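Putative uncharacterized protein (Burkholderia ambifaria, PDB 3W21) is of unproven function but binds zinc and 2-oxoglutarate and is probably an iron(II)- and 2-oxoglutarate-dependent dioxygenase related to prolyl 4-hydroxylases. Local coordinates at residues 5-10 and 38-43; 50-55 and 254-259; 105-110 and 134-139; 176-181 and 239-244. All blocks are in the same frame, centred on the assembly; numbering follows the deposited sequence.

Contact 1 of 4, residues 5-10 and 38-43; sequences YPAQLM and IVMDIV
The ring of Tyr5 packs on the side chain of Ile42, whose CD1 methyl sits above the middle of one face, 3.7 Å from the ring centroid and 12° off its normal. This is a CH-pi contact, and it suits an isoleucine because the long branch ends in a slim methyl: turned at both torsions (chi1 -53°, chi2 -67°), the bent side chain brings CD1 against that face. Selenomethionine Met40 comes to the same ring obliquely, its CE 3.7 Å from Tyr5 CD1. On the sheet face that carries Ala7, Leu9, Ile38 and Met40, small Ala7 fits its CB between Met40 CG and Ile38 CG2, and Leu9 and Ile38 run side by side, with Leu9 CD1 3.9 Å from Ile38 CD1. The bent chain of selenomethionine Met10 brings CE to Val39 CG2.

Behind these side chains stands an antiparallel strand pair. Gln8 and Val39 form its hydrogen-bonded pair, with Gln8 N to Val39 O at 2.8 Å and Val39 N to Gln8 O at 3.0 Å. Pro6 O accepts from Asp41 N, but having no N-H, Pro6 cannot give Asp41 O a return bond, so this end is held by a single bond. Helix 23-31 packs on Ile38 and Met40 through Ala26, and on Tyr5 and Ile42 through Ile23. The chemistry is thus divided: backbone bonds fix the register, while apolar contacts join the sheet to its helix.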
loop_
_atom_site.group_PDB
_atom_site.type_symbol
_atom_site.label_atom_id
_atom_site.label_comp_id
_atom_site.label_asym_id
_atom_site.label_seq_id
_atom_site.Cartn_x
_atom_site.Cartn_y
_atom_site.Cartn_z
ATOM N N TYR A 5 -25.798 21.616 16.627
ATOM C CA TYR A 5 -25.443 21.141 17.950
ATOM C C TYR A 5 -24.882 22.261 18.809
ATOM O O TYR A 5 -24.265 23.190 18.273
ATOM C CB TYR A 5 -24.352 20.083 17.813
ATOM C CG TYR A 5 -24.635 18.982 16.823
ATOM C CD1 TYR A 5 -24.257 19.104 15.475
ATOM C CD2 TYR A 5 -25.297 17.818 17.223
ATOM C CE1 TYR A 5 -24.493 18.096 14.566
ATOM C CE2 TYR A 5 -25.542 16.821 16.309
ATOM C CZ TYR A 5 -25.142 16.981 14.982
ATOM O OH TYR A 5 -25.364 15.959 14.095
ATOM N N PRO A 6 -25.051 22.179 20.148
ATOM C CA PRO A 6 -24.357 23.149 20.984
ATOM C C PRO A 6 -22.828 23.061 20.763
ATOM O O PRO A 6 -22.263 21.955 20.755
ATOM C CB PRO A 6 -24.703 22.720 22.412
ATOM C CG PRO A 6 -25.888 21.792 22.324
ATOM C CD PRO A 6 -25.988 21.297 20.913
ATOM N N ALA A 7 -22.190 24.221 20.664
ATOM C CA ALA A 7 -20.775 24.333 20.335
ATOM C C ALA A 7 -20.122 25.402 21.205
ATOM O O ALA A 7 -20.729 26.485 21.482
ATOM C CB ALA A 7 -20.629 24.684 18.868
ATOM N N GLN A 8 -18.913 25.106 21.664
ATOM C CA GLN A 8 -18.036 26.094 22.298
ATOM C C GLN A 8 -16.902 26.368 21.316
ATOM O O GLN A 8 -16.176 25.468 20.896
ATOM C CB GLN A 8 -17.455 25.613 23.639
ATOM C CG GLN A 8 -18.503 25.381 24.745
ATOM C CD GLN A 8 -19.338 26.660 25.105
ATOM O OE1 GLN A 8 -18.796 27.758 25.243
ATOM N NE2 GLN A 8 -20.656 26.488 25.306
ATOM N N LEU A 9 -16.729 27.617 20.944
ATOM C CA LEU A 9 -15.660 27.961 20.026
ATOM C C LEU A 9 -14.559 28.688 20.811
ATOM O O LEU A 9 -14.849 29.721 21.439
ATOM C CB LEU A 9 -16.276 28.814 18.905
ATOM C CG LEU A 9 -15.516 29.176 17.665
ATOM C CD1 LEU A 9 -16.492 29.291 16.492
ATOM C CD2 LEU A 9 -14.723 30.465 17.848
HETATM N N MSE A 10 -13.319 28.165 20.757
HETATM C CA MSE A 10 -12.182 28.671 21.519
HETATM C C MSE A 10 -11.182 29.280 20.582
HETATM O O MSE A 10 -10.792 28.697 19.545
HETATM C CB MSE A 10 -11.461 27.576 22.325
HETATM C CG MSE A 10 -12.048 27.175 23.687
HETATM SE SE MSE A 10 -13.518 25.923 23.394
HETATM C CE MSE A 10 -12.930 24.762 21.961
ATOM N N ILE A 38 -12.958 23.714 18.449
ATOM C CA ILE A 38 -14.424 23.800 18.722
ATOM C C ILE A 38 -14.901 22.499 19.372
ATOM O O ILE A 38 -14.537 21.436 18.915
ATOM C CB ILE A 38 -15.213 24.039 17.445
ATOM C CG1 ILE A 38 -14.772 25.368 16.822
ATOM C CG2 ILE A 38 -16.745 24.030 17.723
ATOM C CD1 ILE A 38 -15.472 25.663 15.520
ATOM N N VAL A 39 -15.647 22.593 20.473
ATOM C CA VAL A 39 -16.137 21.395 21.177
ATOM C C VAL A 39 -17.665 21.411 21.071
ATOM O O VAL A 39 -18.281 22.418 21.429
ATOM C CB VAL A 39 -15.628 21.378 22.658
ATOM C CG1 VAL A 39 -16.190 20.184 23.474
ATOM C CG2 VAL A 39 -14.137 21.263 22.653
HETATM N N MSE A 40 -18.236 20.341 20.522
HETATM C CA MSE A 40 -19.678 20.288 20.179
HETATM C C MSE A 40 -20.299 19.082 20.852
HETATM O O MSE A 40 -19.675 17.992 20.916
HETATM C CB MSE A 40 -19.799 20.097 18.652
HETATM C CG MSE A 40 -19.002 21.088 17.780
HETATM SE SE MSE A 40 -19.285 20.712 15.847
HETATM C CE MSE A 40 -21.212 21.236 15.712
ATOM N N ASP A 41 -21.533 19.237 21.317
ATOM C CA ASP A 41 -22.223 18.165 21.979
ATOM C C ASP A 41 -23.011 17.349 20.972
ATOM O O ASP A 41 -24.079 17.757 20.527
ATOM C CB ASP A 41 -23.200 18.775 22.977
ATOM C CG ASP A 41 -22.508 19.466 24.111
ATOM O OD1 ASP A 41 -21.262 19.475 24.160
ATOM O OD2 ASP A 41 -23.225 20.024 24.955
ATOM N N ILE A 42 -22.444 16.222 20.541
ATOM C CA ILE A 42 -23.008 15.484 19.445
ATOM C C ILE A 42 -23.948 14.362 19.871
ATOM O O ILE A 42 -25.039 14.234 19.340
ATOM C CB ILE A 42 -21.902 14.911 18.538
ATOM C CG1 ILE A 42 -20.941 16.011 18.098
ATOM C CG2 ILE A 42 -22.519 14.301 17.312
ATOM C CD1 ILE A 42 -21.569 17.036 17.174
ATOM N N VAL A 43 -23.512 13.519 20.790
ATOM C CA VAL A 43 -24.287 12.333 21.052
ATOM C C VAL A 43 -24.817 12.376 22.490
ATOM O O VAL A 43 -24.022 12.500 23.420
ATOM C CB VAL A 43 -23.644 10.988 20.555
ATOM C CG1 VAL A 43 -22.185 11.100 20.129
ATOM C CG2 VAL A 43 -23.978 9.763 21.409
#

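Contact 2 of 4, residues 50-55 and 254-259; sequences AWWDDE and TRRTMG. With AKG (2-oxoglutaric acid), chain D.
Trp52, on helix 48-53, packs against Arg256 of strand 255-265, a strand of the main sheet of what is probably the double-stranded beta-helix fold of 2-oxoglutarate dioxygenases. From CB, Arg256 runs along the indole: CB is 3.7 Å from Trp52 CZ3, CG lies near CH2, and CD stands over the six-membered ring, 3.9 Å from its centroid, in a CH-pi contact. A bend at chi3 (-62°) then carries the guanidinium over the five-membered ring, with CZ 4.3 Å from that centroid and 9° off the normal. This is a cation-pi contact, although the two planes are 68° apart: the group stands steeply over the ring and presents NH1 to it, rather than lying flat. Arginine suits the place because its methylenes and its charge can each use a different part of one indole. Arg140 makes a further cation-pi contact with Trp52, so the ring's electrons are probably shared between two cations.

Beside it, selenomethionine Met258 inserts CE against the helix, 3.4 Å from Trp51 O and near Trp52 CA, a place for a long, flexible apolar chain. Arg255 and Thr257 instead serve the bound 2-oxoglutarate. Arg255 NH1 donates a weak hydrogen bond to AKG O3, where Arg255 NH2 also approaches, and Tyr143 and Arg141 are further ligand partners. At the other oxygen of that carboxylate, Thr257 OG1 donates to AKG O4 at 2.8 Å.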
loop_
_atom_site.group_PDB
_atom_site.type_symbol
_atom_site.label_atom_id
_atom_site.label_comp_id
_atom_site.label_asym_id
_atom_site.label_seq_id
_atom_site.Cartn_x
_atom_site.Cartn_y
_atom_site.Cartn_z
ATOM N N ALA A 50 -23.473 3.028 21.231
ATOM C CA ALA A 50 -23.893 2.639 19.890
ATOM C C ALA A 50 -22.868 3.087 18.817
ATOM O O ALA A 50 -22.547 2.321 17.877
ATOM C CB ALA A 50 -25.300 3.182 19.589
ATOM N N TRP A 51 -22.328 4.312 18.970
ATOM C CA TRP A 51 -21.314 4.864 18.031
ATOM C C TRP A 51 -20.030 4.060 18.046
ATOM O O TRP A 51 -19.400 3.878 17.014
ATOM C CB TRP A 51 -21.027 6.309 18.393
ATOM C CG TRP A 51 -22.108 7.267 18.005
ATOM C CD1 TRP A 51 -23.402 7.375 18.561
ATOM C CD2 TRP A 51 -22.019 8.320 17.013
ATOM N NE1 TRP A 51 -24.110 8.378 17.948
ATOM C CE2 TRP A 51 -23.333 8.987 16.999
ATOM C CE3 TRP A 51 -21.021 8.746 16.111
ATOM C CZ2 TRP A 51 -23.604 10.034 16.140
ATOM C CZ3 TRP A 51 -21.299 9.797 15.263
ATOM C CH2 TRP A 51 -22.564 10.436 15.271
ATOM N N TRP A 52 -19.638 3.569 19.214
ATOM C CA TRP A 52 -18.482 2.685 19.310
ATOM C C TRP A 52 -18.685 1.270 18.739
ATOM O O TRP A 52 -17.777 0.695 18.079
ATOM C CB TRP A 52 -18.028 2.644 20.760
ATOM C CG TRP A 52 -16.790 1.791 20.967
ATOM C CD1 TRP A 52 -16.741 0.406 21.098
ATOM C CD2 TRP A 52 -15.388 2.242 21.047
ATOM N NE1 TRP A 52 -15.444 -0.028 21.237
ATOM C CE2 TRP A 52 -14.580 1.030 21.241
ATOM C CE3 TRP A 52 -14.746 3.484 21.013
ATOM C CZ2 TRP A 52 -13.185 1.079 21.377
ATOM C CZ3 TRP A 52 -13.355 3.523 21.142
ATOM C CH2 TRP A 52 -12.586 2.353 21.316
ATOM N N ASP A 53 -19.878 0.715 18.990
ATOM C CA ASP A 53 -20.232 -0.648 18.604
ATOM C C ASP A 53 -20.666 -0.785 17.182
ATOM O O ASP A 53 -20.843 -1.885 16.727
ATOM C CB ASP A 53 -21.277 -1.210 19.562
ATOM C CG ASP A 53 -20.775 -1.219 20.995
ATOM O OD1 ASP A 53 -19.549 -1.295 21.192
ATOM O OD2 ASP A 53 -21.577 -1.138 21.921
ATOM N N ASP A 54 -20.803 0.342 16.487
ATOM C CA ASP A 54 -21.116 0.433 15.063
ATOM C C ASP A 54 -20.443 -0.702 14.290
ATOM O O ASP A 54 -19.252 -0.948 14.484
ATOM C CB ASP A 54 -20.576 1.772 14.564
ATOM C CG ASP A 54 -21.165 2.215 13.247
ATOM O OD1 ASP A 54 -21.094 1.475 12.236
ATOM O OD2 ASP A 54 -21.644 3.371 13.209
ATOM N N GLU A 55 -21.184 -1.389 13.414
ATOM C CA GLU A 55 -20.609 -2.540 12.731
ATOM C C GLU A 55 -19.537 -2.186 11.696
ATOM O O GLU A 55 -18.699 -3.046 11.358
ATOM C CB GLU A 55 -21.666 -3.516 12.180
ATOM C CG GLU A 55 -22.709 -2.948 11.231
ATOM C CD GLU A 55 -23.741 -4.006 10.834
ATOM O OE1 GLU A 55 -23.993 -4.943 11.636
ATOM O OE2 GLU A 55 -24.312 -3.904 9.728
ATOM N N THR A 254 -9.582 3.856 32.026
ATOM C CA THR A 254 -9.708 3.722 30.580
ATOM C C THR A 254 -10.496 4.861 29.963
ATOM O O THR A 254 -11.561 5.193 30.461
ATOM C CB THR A 254 -10.405 2.426 30.118
ATOM O OG1 THR A 254 -9.966 1.332 30.913
ATOM C CG2 THR A 254 -10.020 2.155 28.641
ATOM N N ARG A 255 -9.956 5.383 28.852
ATOM C CA ARG A 255 -10.554 6.479 28.068
ATOM C C ARG A 255 -10.706 5.953 26.645
ATOM O O ARG A 255 -9.792 5.293 26.117
ATOM C CB ARG A 255 -9.657 7.738 28.101
ATOM C CG ARG A 255 -10.273 8.979 27.420
ATOM C CD ARG A 255 -9.384 10.226 27.352
ATOM N NE ARG A 255 -8.436 10.169 26.242
ATOM C CZ ARG A 255 -8.305 11.069 25.262
ATOM N NH1 ARG A 255 -9.033 12.195 25.222
ATOM N NH2 ARG A 255 -7.389 10.848 24.320
ATOM N N ARG A 256 -11.873 6.195 26.046
ATOM C CA ARG A 256 -12.132 5.729 24.685
ATOM C C ARG A 256 -12.550 6.912 23.783
ATOM O O ARG A 256 -13.378 7.738 24.177
ATOM C CB ARG A 256 -13.213 4.625 24.691
ATOM C CG ARG A 256 -12.712 3.304 25.243
ATOM C CD ARG A 256 -13.732 2.208 25.029
ATOM N NE ARG A 256 -14.980 2.481 25.730
ATOM C CZ ARG A 256 -16.166 2.143 25.241
ATOM N NH1 ARG A 256 -16.239 1.539 24.062
ATOM N NH2 ARG A 256 -17.267 2.416 25.923
ATOM N N THR A 257 -11.927 6.987 22.607
ATOM C CA THR A 257 -12.254 7.994 21.568
ATOM C C THR A 257 -12.227 7.378 20.173
ATOM O O THR A 257 -11.721 6.263 19.986
ATOM C CB THR A 257 -11.256 9.186 21.534
ATOM O OG1 THR A 257 -9.967 8.711 21.154
ATOM C CG2 THR A 257 -11.181 9.933 22.898
HETATM N N MSE A 258 -12.765 8.111 19.196
HETATM C CA MSE A 258 -12.733 7.704 17.802
HETATM C C MSE A 258 -12.235 8.947 17.107
HETATM O O MSE A 258 -12.799 10.000 17.373
HETATM C CB MSE A 258 -14.230 7.722 17.456
HETATM C CG MSE A 258 -14.710 6.565 16.678
HETATM SE SE MSE A 258 -16.682 6.782 16.877
HETATM C CE MSE A 258 -16.662 5.520 18.321
ATOM N N GLY A 259 -11.322 8.855 16.137
ATOM C CA GLY A 259 -10.794 10.110 15.570
ATOM C C GLY A 259 -10.475 10.000 14.097
ATOM O O GLY A 259 -10.319 8.912 13.562
HETATM C C1 AKG D . -5.362 13.724 17.773
HETATM O O1 AKG D . -4.419 13.973 16.976
HETATM O O2 AKG D . -6.577 13.797 17.436
HETATM C C2 AKG D . -4.981 13.361 19.154
HETATM O O5 AKG D . -4.002 13.870 19.694
HETATM C C3 AKG D . -5.783 12.338 19.919
HETATM C C4 AKG D . -7.108 12.936 20.396
HETATM C C5 AKG D . -7.837 11.867 21.179
HETATM O O3 AKG D . -8.078 12.141 22.374
HETATM O O4 AKG D . -8.158 10.762 20.640
#

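Contact 3 of 4, residues 105-110 and 134-139; sequences DGLRTT and EFLLAT
Arg108 and Glu134 meet at about a right angle, the guanidinium presenting its two terminal nitrogens end-on to the carboxylate. Arg108 NH2 donates a fairly straight bond (166°) to the syn lone pair of Glu134 OE1 at 2.8 Å, close to the guanidinium plane. The planes are 48° apart, and the second bond, Arg108 NH1 to Glu134 OE2, is longer at 3.2 Å and tilted. Asp105 takes a second edge, the NE/NH2 side: its OD1 receives both NE and NH2 of Arg108, the latter at 2.7 Å.

The result is a salt-bridge network, tying the C-terminal end of helix 86-107 to the end of strand 133-134, just before the loop into strand 139-143. Arginine suits it by offering donors along two edges, and Asn104 also binds Glu134 OE1.

Next to Arg108 in sequence, Leu107 points toward the loop. With CG anti to the carbonyl carbon (chi1 -66°), it sends CD1 to Leu136 CD1 at 3.9 Å and to Leu137 CB at 4.0 Å, while Leu137 CD2 lies by Arg108 N.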
loop_
_atom_site.group_PDB
_atom_site.type_symbol
_atom_site.label_atom_id
_atom_site.label_comp_id
_atom_site.label_asym_id
_atom_site.label_seq_id
_atom_site.Cartn_x
_atom_site.Cartn_y
_atom_site.Cartn_z
ATOM N N ASP A 105 -14.025 -0.028 3.801
ATOM C CA ASP A 105 -15.364 -0.289 3.313
ATOM C C ASP A 105 -16.337 -0.270 4.468
ATOM O O ASP A 105 -17.342 0.448 4.410
ATOM C CB ASP A 105 -15.440 -1.508 2.394
ATOM C CG ASP A 105 -14.938 -1.185 0.961
ATOM O OD1 ASP A 105 -14.801 0.017 0.584
ATOM O OD2 ASP A 105 -14.669 -2.140 0.211
ATOM N N GLY A 106 -15.981 -0.952 5.551
ATOM C CA GLY A 106 -16.668 -0.781 6.831
ATOM C C GLY A 106 -16.663 0.626 7.444
ATOM O O GLY A 106 -17.701 1.155 7.847
ATOM N N LEU A 107 -15.481 1.251 7.536
ATOM C CA LEU A 107 -15.370 2.586 8.139
ATOM C C LEU A 107 -16.249 3.599 7.419
ATOM O O LEU A 107 -16.913 4.370 8.094
ATOM C CB LEU A 107 -13.871 3.084 8.160
ATOM C CG LEU A 107 -12.935 2.279 9.050
ATOM C CD1 LEU A 107 -11.504 2.832 9.026
ATOM C CD2 LEU A 107 -13.496 2.328 10.481
ATOM N N ARG A 108 -16.258 3.565 6.075
ATOM C CA ARG A 108 -17.160 4.341 5.191
ATOM C C ARG A 108 -18.584 4.476 5.764
ATOM O O ARG A 108 -19.265 5.497 5.590
ATOM C CB ARG A 108 -17.307 3.551 3.881
ATOM C CG ARG A 108 -17.199 4.356 2.619
ATOM C CD ARG A 108 -17.129 3.451 1.393
ATOM N NE ARG A 108 -15.863 2.701 1.263
ATOM C CZ ARG A 108 -14.669 3.238 0.976
ATOM N NH1 ARG A 108 -14.548 4.538 0.760
ATOM N NH2 ARG A 108 -13.600 2.460 0.861
ATOM N N THR A 109 -18.972 3.453 6.516
ATOM C CA THR A 109 -20.363 3.111 6.816
ATOM C C THR A 109 -20.707 3.538 8.240
ATOM O O THR A 109 -21.868 3.597 8.679
ATOM C CB THR A 109 -20.403 1.558 6.595
ATOM O OG1 THR A 109 -21.209 1.219 5.484
ATOM C CG2 THR A 109 -20.500 0.669 7.834
ATOM N N THR A 110 -19.652 3.875 8.969
ATOM C CA THR A 110 -19.774 4.115 10.379
ATOM C C THR A 110 -20.436 5.519 10.564
ATOM O O THR A 110 -20.265 6.428 9.725
ATOM C CB THR A 110 -18.351 4.041 10.925
ATOM O OG1 THR A 110 -18.338 3.393 12.190
ATOM C CG2 THR A 110 -17.757 5.406 10.939
ATOM N N GLU A 134 -6.834 4.489 -1.226
ATOM C CA GLU A 134 -7.303 5.283 -0.081
ATOM C C GLU A 134 -6.317 5.243 1.104
ATOM O O GLU A 134 -5.716 4.191 1.374
ATOM C CB GLU A 134 -8.638 4.717 0.348
ATOM C CG GLU A 134 -9.719 5.176 -0.661
ATOM C CD GLU A 134 -11.069 4.616 -0.342
ATOM O OE1 GLU A 134 -11.185 3.808 0.610
ATOM O OE2 GLU A 134 -12.009 4.981 -1.083
ATOM N N PHE A 135 -6.199 6.345 1.815
ATOM C CA PHE A 135 -5.620 6.321 3.135
ATOM C C PHE A 135 -6.627 5.662 4.061
ATOM O O PHE A 135 -7.826 5.611 3.763
ATOM C CB PHE A 135 -5.336 7.746 3.630
ATOM C CG PHE A 135 -4.130 8.400 2.986
ATOM C CD1 PHE A 135 -2.947 8.682 3.744
ATOM C CD2 PHE A 135 -4.163 8.780 1.634
ATOM C CE1 PHE A 135 -1.852 9.323 3.148
ATOM C CE2 PHE A 135 -3.041 9.396 1.026
ATOM C CZ PHE A 135 -1.887 9.672 1.788
ATOM N N LEU A 136 -6.152 5.213 5.216
ATOM C CA LEU A 136 -7.006 4.734 6.270
ATOM C C LEU A 136 -7.963 5.873 6.626
ATOM O O LEU A 136 -7.540 7.024 6.721
ATOM C CB LEU A 136 -6.192 4.441 7.545
ATOM C CG LEU A 136 -6.952 4.034 8.836
ATOM C CD1 LEU A 136 -7.666 2.734 8.510
ATOM C CD2 LEU A 136 -6.017 3.777 10.008
ATOM N N LEU A 137 -9.223 5.550 6.934
ATOM C CA LEU A 137 -10.211 6.659 7.096
ATOM C C LEU A 137 -10.200 7.213 8.509
ATOM O O LEU A 137 -10.345 8.408 8.707
ATOM C CB LEU A 137 -11.600 6.126 6.740
ATOM C CG LEU A 137 -12.570 6.767 5.759
ATOM C CD1 LEU A 137 -12.147 7.984 4.974
ATOM C CD2 LEU A 137 -13.354 5.706 4.944
ATOM N N ALA A 138 -9.997 6.351 9.512
ATOM C CA ALA A 138 -10.260 6.753 10.895
ATOM C C ALA A 138 -9.916 5.628 11.816
ATOM O O ALA A 138 -9.827 4.502 11.357
ATOM C CB ALA A 138 -11.734 7.099 11.084
ATOM N N THR A 139 -9.848 5.916 13.114
ATOM C CA THR A 139 -9.564 4.901 14.127
ATOM C C THR A 139 -10.377 5.046 15.399
ATOM O O THR A 139 -10.772 6.156 15.797
ATOM C CB THR A 139 -8.051 4.957 14.548
ATOM O OG1 THR A 139 -7.761 6.246 15.091
ATOM C CG2 THR A 139 -7.130 4.825 13.358
#

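Contact 4 of 4, residues 176-181 and 239-244; sequences RQLGGF and LFQSKN. With AKG (2-oxoglutaric acid), chain D.
The Phe240 ring lies across the backbone of Gly179, with Gly179 N above the centre of one face and Gly179 CA 4.2 Å from the ring centroid in an off-centre CH-pi contact. The torsion of Phe240 (chi1 67°) sets CG between its own backbone N and carbonyl carbon, which turns the ring toward the facing strand. Glycine suits position 179 because, with no side chain, its backbone can lie directly against the ring; likewise Leu239 CD2 rests 3.6 Å from Gly180 CA.

Phe181 crosses Phe240 at about a right angle, offering its edge to Phe240 CE1. One face of Phe181 supports the ligand chain, with CD2 3.3 Å from AKG C4, whereas Phe240 meets the C1 carboxylate end of the ligand with its own edge.

The strands are antiparallel, joined by Gly179 N to Phe240 O at 2.8 Å and Phe240 N to Gly179 O at 2.9 Å. Past the pair, Gln177 O receives both Ser242 N and a water that also accepts from Lys243 N. Phe240 also packs edge-to-face with zinc ligand His246, so this strand pair lines the 2-oxoglutarate pocket beside the metal, consistent with the double-stranded beta-helix of 2-oxoglutarate dioxygenases, to which this protein probably belongs.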
loop_
_atom_site.group_PDB
_atom_site.type_symbol
_atom_site.label_atom_id
_atom_site.label_comp_id
_atom_site.label_asym_id
_atom_site.label_seq_id
_atom_site.Cartn_x
_atom_site.Cartn_y
_atom_site.Cartn_z
ATOM N N ARG A 176 -4.543 24.550 7.744
ATOM C CA ARG A 176 -5.788 24.387 8.494
ATOM C C ARG A 176 -6.100 22.884 8.702
ATOM O O ARG A 176 -7.239 22.476 8.864
ATOM C CB ARG A 176 -6.929 25.176 7.853
ATOM C CG ARG A 176 -6.584 26.671 7.602
ATOM C CD ARG A 176 -6.095 27.352 8.934
ATOM N NE ARG A 176 -5.214 28.455 8.543
ATOM C CZ ARG A 176 -4.256 28.956 9.267
ATOM N NH1 ARG A 176 -3.529 29.957 8.771
ATOM N NH2 ARG A 176 -4.066 28.490 10.487
ATOM N N GLN A 177 -5.080 22.031 8.643
ATOM C CA GLN A 177 -5.413 20.607 8.814
ATOM C C GLN A 177 -6.149 20.469 10.158
ATOM O O GLN A 177 -5.707 21.051 11.173
ATOM C CB GLN A 177 -4.133 19.783 8.777
ATOM C CG GLN A 177 -4.394 18.328 9.183
ATOM C CD GLN A 177 -3.153 17.424 9.086
ATOM O OE1 GLN A 177 -2.995 16.452 9.885
ATOM N NE2 GLN A 177 -2.300 17.686 8.090
ATOM N N LEU A 178 -7.246 19.702 10.188
ATOM C CA LEU A 178 -7.978 19.516 11.443
ATOM C C LEU A 178 -7.902 18.142 12.026
ATOM O O LEU A 178 -7.896 17.201 11.278
ATOM C CB LEU A 178 -9.457 19.775 11.141
ATOM C CG LEU A 178 -9.866 21.231 10.950
ATOM C CD1 LEU A 178 -8.921 22.437 11.114
ATOM C CD2 LEU A 178 -11.148 21.426 10.159
ATOM N N GLY A 179 -7.866 18.023 13.355
ATOM C CA GLY A 179 -8.145 16.742 13.986
ATOM C C GLY A 179 -9.577 16.803 14.491
ATOM O O GLY A 179 -10.045 17.907 14.942
ATOM N N GLY A 180 -10.288 15.642 14.442
ATOM C CA GLY A 180 -11.649 15.613 14.996
ATOM C C GLY A 180 -11.721 14.297 15.772
ATOM O O GLY A 180 -11.400 13.200 15.221
ATOM N N PHE A 181 -12.120 14.402 17.038
ATOM C CA PHE A 181 -12.315 13.199 17.814
ATOM C C PHE A 181 -13.551 13.314 18.701
ATOM O O PHE A 181 -13.776 14.323 19.342
ATOM C CB PHE A 181 -11.053 12.759 18.590
ATOM C CG PHE A 181 -10.628 13.687 19.741
ATOM C CD1 PHE A 181 -11.108 13.490 21.055
ATOM C CD2 PHE A 181 -9.756 14.765 19.515
ATOM C CE1 PHE A 181 -10.682 14.315 22.120
ATOM C CE2 PHE A 181 -9.347 15.625 20.589
ATOM C CZ PHE A 181 -9.783 15.388 21.896
ATOM N N LEU A 239 -12.955 19.391 17.595
ATOM C CA LEU A 239 -12.398 19.723 16.280
ATOM C C LEU A 239 -11.309 20.807 16.559
ATOM O O LEU A 239 -11.536 21.771 17.315
ATOM C CB LEU A 239 -13.509 20.323 15.420
ATOM C CG LEU A 239 -14.637 19.336 15.123
ATOM C CD1 LEU A 239 -15.744 20.118 14.418
ATOM C CD2 LEU A 239 -14.049 18.226 14.239
ATOM N N PHE A 240 -10.139 20.648 15.964
ATOM C CA PHE A 240 -9.051 21.586 16.247
ATOM C C PHE A 240 -8.011 21.596 15.139
ATOM O O PHE A 240 -7.940 20.653 14.343
ATOM C CB PHE A 240 -8.378 21.224 17.584
ATOM C CG PHE A 240 -7.633 19.884 17.556
ATOM C CD1 PHE A 240 -8.320 18.691 17.677
ATOM C CD2 PHE A 240 -6.225 19.856 17.462
ATOM C CE1 PHE A 240 -7.663 17.456 17.648
ATOM C CE2 PHE A 240 -5.575 18.631 17.430
ATOM C CZ PHE A 240 -6.278 17.448 17.547
ATOM N N GLN A 241 -7.189 22.666 15.113
ATOM C CA GLN A 241 -6.156 22.830 14.089
ATOM C C GLN A 241 -4.953 21.997 14.611
ATOM O O GLN A 241 -4.332 22.339 15.654
ATOM C CB GLN A 241 -5.783 24.302 13.969
ATOM C CG GLN A 241 -6.935 25.120 13.386
ATOM C CD GLN A 241 -6.519 26.479 12.807
ATOM O OE1 GLN A 241 -7.244 27.484 12.949
ATOM N NE2 GLN A 241 -5.337 26.540 12.225
ATOM N N SER A 242 -4.698 20.870 13.968
ATOM C CA SER A 242 -3.765 19.856 14.518
ATOM C C SER A 242 -2.281 20.239 14.318
ATOM O O SER A 242 -1.389 19.573 14.877
ATOM C CB SER A 242 -4.057 18.480 13.903
ATOM O OG SER A 242 -3.773 18.551 12.475
ATOM N N LYS A 243 -2.000 21.291 13.566
ATOM C CA LYS A 243 -0.610 21.805 13.489
ATOM C C LYS A 243 -0.132 22.522 14.793
ATOM O O LYS A 243 1.054 22.628 15.014
ATOM C CB LYS A 243 -0.461 22.713 12.273
ATOM C CG LYS A 243 -0.311 21.874 10.996
ATOM C CD LYS A 243 -0.096 22.786 9.769
ATOM C CE LYS A 243 1.143 23.615 9.831
ATOM N NZ LYS A 243 2.386 22.869 10.212
ATOM N N ASN A 244 -1.056 22.971 15.644
ATOM C CA ASN A 244 -0.692 23.510 16.959
ATOM C C ASN A 244 -0.264 22.409 17.872
ATOM O O ASN A 244 -0.938 21.410 17.953
ATOM C CB ASN A 244 -1.875 24.247 17.552
ATOM C CG ASN A 244 -2.051 25.584 16.874
ATOM O OD1 ASN A 244 -1.474 26.572 17.271
ATOM N ND2 ASN A 244 -2.739 25.592 15.842
HETATM C C1 AKG D . -5.362 13.724 17.773
HETATM O O1 AKG D . -4.419 13.973 16.976
HETATM O O2 AKG D . -6.577 13.797 17.436
HETATM C C2 AKG D . -4.981 13.361 19.154
HETATM O O5 AKG D . -4.002 13.870 19.694
HETATM C C3 AKG D . -5.783 12.338 19.919
HETATM C C4 AKG D . -7.108 12.936 20.396
HETATM C C5 AKG D . -7.837 11.867 21.179
HETATM O O3 AKG D . -8.078 12.141 22.374
HETATM O O4 AKG D . -8.158 10.762 20.640
HETATM O O HOH W 1 -3.718 22.950 11.553
#

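Contacts 1, 2 and 4 all reach one mixed sheet. Contact 1 joins contact 4 through strands 37-41 and 236-241, where Ile38 N lies 2.7 Å from Leu239 O, a probable hydrogen bond. Contact 4 adjoins contact 2 through strands 178-183 and 255-265, and both touch 2-oxoglutarate: Phe181 covers its chain, while Arg255 and Thr257 hold its C5 carboxylate. The zinc is about 4 Å from the side chain of Phe240 and about 10 Å from that of Thr257. Contact 3 does not touch the ligand, its Ala138 side chain lying about 11 Å from it, yet Gly259 N and Thr139 O, 2.8 Å apart, probably bond it to contact 2.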